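Local coordinates for protein fructosyl amine:oxygen oxidoreductase (Neosartorya fumigata, PDB 4WCT) that probably catalyses the oxidative deglycation of fructosyl amines (Amadori products), using bound FAD as its redox cofactor, at residues C306-D311 with G316-V321. Residues are numbered along the deposited sequence; the frame is centred on the assembly and turned at random.
Sequences CNFLPD and GQEKSV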
ATOM      1  N   CYS A 306       5.299   1.740  14.468  1.00  8.83           N
ATOM      2  CA  CYS A 306       4.328   2.784  14.771  1.00  9.49           C
ATOM      3  C   CYS A 306       5.042   3.932  15.467  1.00 11.17           C
ATOM      4  O   CYS A 306       6.249   3.869  15.752  1.00 12.47           O
ATOM      5  CB  CYS A 306       3.205   2.220  15.658  1.00  9.36           C
ATOM      6  SG  CYS A 306       2.211   0.927  14.925  1.00 11.17           S
ATOM      7  N   ASN A 307       4.346   5.061  15.587  1.00 10.00           N
ATOM      8  CA  ASN A 307       4.913   6.217  16.283  1.00 10.73           C
ATOM      9  C   ASN A 307       3.949   6.612  17.392  1.00 12.29           C
ATOM     10  O   ASN A 307       2.995   7.358  17.163  1.00 10.90           O
ATOM     11  CB  ASN A 307       5.132   7.379  15.320  1.00 10.23           C
ATOM     12  CG  ASN A 307       5.765   8.558  15.989  1.00 10.49           C
ATOM     13  OD1 ASN A 307       6.728   8.405  16.737  1.00 12.79           O
ATOM     14  ND2 ASN A 307       5.230   9.745  15.744  1.00 10.41           N
ATOM     15  N   PHE A 308       4.080   5.929  18.529  1.00  9.46           N
ATOM     16  CA  PHE A 308       3.029   5.899  19.542  1.00  9.54           C
ATOM     17  C   PHE A 308       3.093   7.148  20.428  1.00 10.89           C
ATOM     18  O   PHE A 308       4.101   7.405  21.086  1.00 11.99           O
ATOM     19  CB  PHE A 308       3.138   4.663  20.415  1.00  9.70           C
ATOM     20  CG  PHE A 308       2.720   3.387  19.744  1.00  9.81           C
ATOM     21  CD1 PHE A 308       1.460   3.254  19.177  1.00  9.93           C
ATOM     22  CD2 PHE A 308       3.566   2.306  19.715  1.00 11.41           C
ATOM     23  CE1 PHE A 308       1.077   2.102  18.545  1.00 10.56           C
ATOM     24  CE2 PHE A 308       3.144   1.092  19.151  1.00  9.94           C
ATOM     25  CZ  PHE A 308       1.918   0.994  18.561  1.00 10.16           C
ATOM     26  N   LEU A 309       2.094   7.996  20.295  1.00 11.58           N
ATOM     27  CA  LEU A 309       1.964   9.186  21.140  1.00 11.77           C
ATOM     28  C   LEU A 309       0.612   9.181  21.854  1.00 10.67           C
ATOM     29  O   LEU A 309      -0.308   8.458  21.480  1.00 10.97           O
ATOM     30  CB  LEU A 309       2.113  10.447  20.259  1.00 11.49           C
ATOM     31  CG  LEU A 309       3.512  10.630  19.655  1.00 13.62           C
ATOM     32  CD1 LEU A 309       3.485  11.713  18.596  1.00 19.99           C
ATOM     33  CD2 LEU A 309       4.476  10.991  20.768  1.00 17.03           C
ATOM     34  N   PRO A 310       0.446  10.050  22.863  1.00 10.85           N
ATOM     35  CA  PRO A 310      -0.818  10.035  23.581  1.00 10.69           C
ATOM     36  C   PRO A 310      -1.997  10.344  22.679  1.00 10.45           C
ATOM     37  O   PRO A 310      -1.888  11.169  21.774  1.00  9.96           O
ATOM     38  CB  PRO A 310      -0.630  11.153  24.637  1.00 10.99           C
ATOM     39  CG  PRO A 310       0.869  11.186  24.840  1.00 11.92           C
ATOM     40  CD  PRO A 310       1.428  10.970  23.455  1.00 12.77           C
ATOM     41  N   ASP A 311      -3.077   9.586  22.837  1.00  9.78           N
ATOM     42  CA  ASP A 311      -4.303   9.848  22.107  1.00  9.89           C
ATOM     43  C   ASP A 311      -4.999  11.083  22.689  1.00 12.43           C
ATOM     44  O   ASP A 311      -5.394  11.069  23.857  1.00 13.19           O
ATOM     45  CB  ASP A 311      -5.220   8.636  22.209  1.00  9.54           C
ATOM     46  CG  ASP A 311      -6.414   8.739  21.322  1.00 10.56           C
ATOM     47  OD1 ASP A 311      -6.909   9.873  21.147  1.00 11.48           O
ATOM     48  OD2 ASP A 311      -6.971   7.682  20.895  1.00 11.16           O
ATOM     49  N   GLY A 316      -4.823   8.186  28.737  1.00 16.37           N
ATOM     50  CA  GLY A 316      -4.028   7.047  29.058  1.00 16.91           C
ATOM     51  C   GLY A 316      -3.776   6.088  27.913  1.00 18.21           C
ATOM     52  O   GLY A 316      -3.160   5.045  28.120  1.00 18.57           O
ATOM     53  N   GLN A 317      -4.286   6.419  26.720  1.00 14.00           N
ATOM     54  CA  GLN A 317      -4.115   5.534  25.564  1.00 12.89           C
ATOM     55  C   GLN A 317      -3.220   6.150  24.510  1.00 12.20           C
ATOM     56  O   GLN A 317      -2.896   7.323  24.585  1.00 12.86           O
ATOM     57  CB  GLN A 317      -5.471   5.215  24.938  1.00 12.98           C
ATOM     58  CG  GLN A 317      -6.427   4.548  25.922  1.00 18.74           C
ATOM     59  CD  GLN A 317      -7.684   4.045  25.271  1.00 20.99           C
ATOM     60  OE1 GLN A 317      -7.637   3.452  24.197  1.00 18.92           O
ATOM     61  NE2 GLN A 317      -8.831   4.290  25.907  1.00 19.64           N
ATOM     62  N   GLU A 318      -2.748   5.297  23.612  1.00 13.33           N
ATOM     63  CA  GLU A 318      -1.786   5.672  22.567  1.00 13.76           C
ATOM     64  C   GLU A 318      -2.503   5.715  21.239  1.00 12.96           C
ATOM     65  O   GLU A 318      -3.397   4.913  20.991  1.00 12.03           O
ATOM     66  CB  GLU A 318      -0.690   4.605  22.422  1.00 18.28           C
ATOM     67  CG  GLU A 318       0.074   4.226  23.669  1.00 25.40           C
ATOM     68  CD  GLU A 318       0.936   2.990  23.444  1.00 23.67           C
ATOM     69  OE1 GLU A 318       2.145   3.168  23.452  1.00 27.18           O
ATOM     70  OE2 GLU A 318       0.403   1.877  23.166  1.00 29.70           O
ATOM     71  N   LYS A 319      -1.940   6.486  20.329  1.00 11.42           N
ATOM     72  CA  LYS A 319      -2.388   6.533  18.951  1.00 12.47           C
ATOM     73  C   LYS A 319      -1.131   6.815  18.098  1.00 11.81           C
ATOM     74  O   LYS A 319      -0.447   7.813  18.304  1.00 12.29           O
ATOM     75  CB  LYS A 319      -3.399   7.675  18.789  1.00 13.93           C
ATOM     76  CG  LYS A 319      -4.123   7.730  17.451  1.00 15.01           C
ATOM     77  CD  LYS A 319      -5.365   8.631  17.483  1.00 16.83           C
ATOM     78  CE  LYS A 319      -6.070   8.609  16.130  1.00 16.30           C
ATOM     79  NZ  LYS A 319      -7.147   9.609  15.952  1.00 20.90           N
ATOM     80  N   SER A 320      -0.924   5.998  17.064  1.00 10.78           N
ATOM     81  CA  SER A 320       0.220   6.137  16.165  1.00  9.44           C
ATOM     82  C   SER A 320       0.034   7.281  15.150  1.00 11.99           C
ATOM     83  O   SER A 320      -0.981   7.339  14.453  1.00 10.21           O
ATOM     84  CB  SER A 320       0.420   4.823  15.404  1.00 11.36           C
ATOM     85  OG  SER A 320       1.596   4.903  14.586  1.00 11.13           O
ATOM     86  N   VAL A 321       1.003   8.185  15.098  1.00 10.64           N
ATOM     87  CA  VAL A 321       0.941   9.366  14.241  1.00 10.75           C
ATOM     88  C   VAL A 321       2.086   9.333  13.244  1.00  9.15           C
ATOM     89  O   VAL A 321       3.248   9.435  13.620  1.00 11.05           O
ATOM     90  CB  VAL A 321       1.054  10.671  15.054  1.00 14.44           C
ATOM     91  CG1 VAL A 321       0.881  11.861  14.112  1.00 18.29           C
ATOM     92  CG2 VAL A 321      -0.022  10.660  16.131  1.00 16.31           C
TER
HETATM   93  O   HOH W   1      -1.479  10.417  19.172  1.00 14.17           O
HETATM   94  O   HOH W   2      -6.102   5.242  20.223  1.00 12.64           O
HETATM   95  O   HOH W   3      -8.150  10.948  18.919  1.00 17.44           O
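L309 and K319 form the hydrogen-bonded pair of an antiparallel beta hairpin, in which the short strand 318-320 turns back on the end of strand 295-310. The K319 N–L309 O bond is short at 2.8 Å. The return bond, from L309 N to K319 O, is longer, and its donor sits well above the carbonyl plane. D311 N closes the turn end on Q317 O.

The tight part lies at the other end, around S320 and N307. N307 N gives an almost straight bond to S320 OG (2.9 Å), which chi1 of -176° turns away from the serine's own N. The same OG rests 3.3 Å from C306 CB and is also hydrogen-bonded to P254 O of strand 253-263. The carboxylate of E318 stacks over one face of the F308 ring, planes 23° apart, with OE1 3.5 Å from F308 CB. R429 forms a salt bridge with E318 OE2.

The opposite face of the hairpin is looser and wetter. L309 CD1 and V321 CG2 meet only at 4.4 Å. The D311 carboxylate crosses the K319 chain at an angle, its OD2 nearest CD. D311 OD1 accepts from N313 N, and OD2 forms a salt bridge with R314, while K319 NZ reaches D243 O. One water bridges P310 O and K319 O, another D311 OD2 and E318 O. A third joins D311 OD1 to K319 NZ, the NZ link being weak.

Back at the tight end, N307 OD1 accepts from Q445 NE2, and ND2 donates to V321 O at 2.9 Å, in the carbonyl plane.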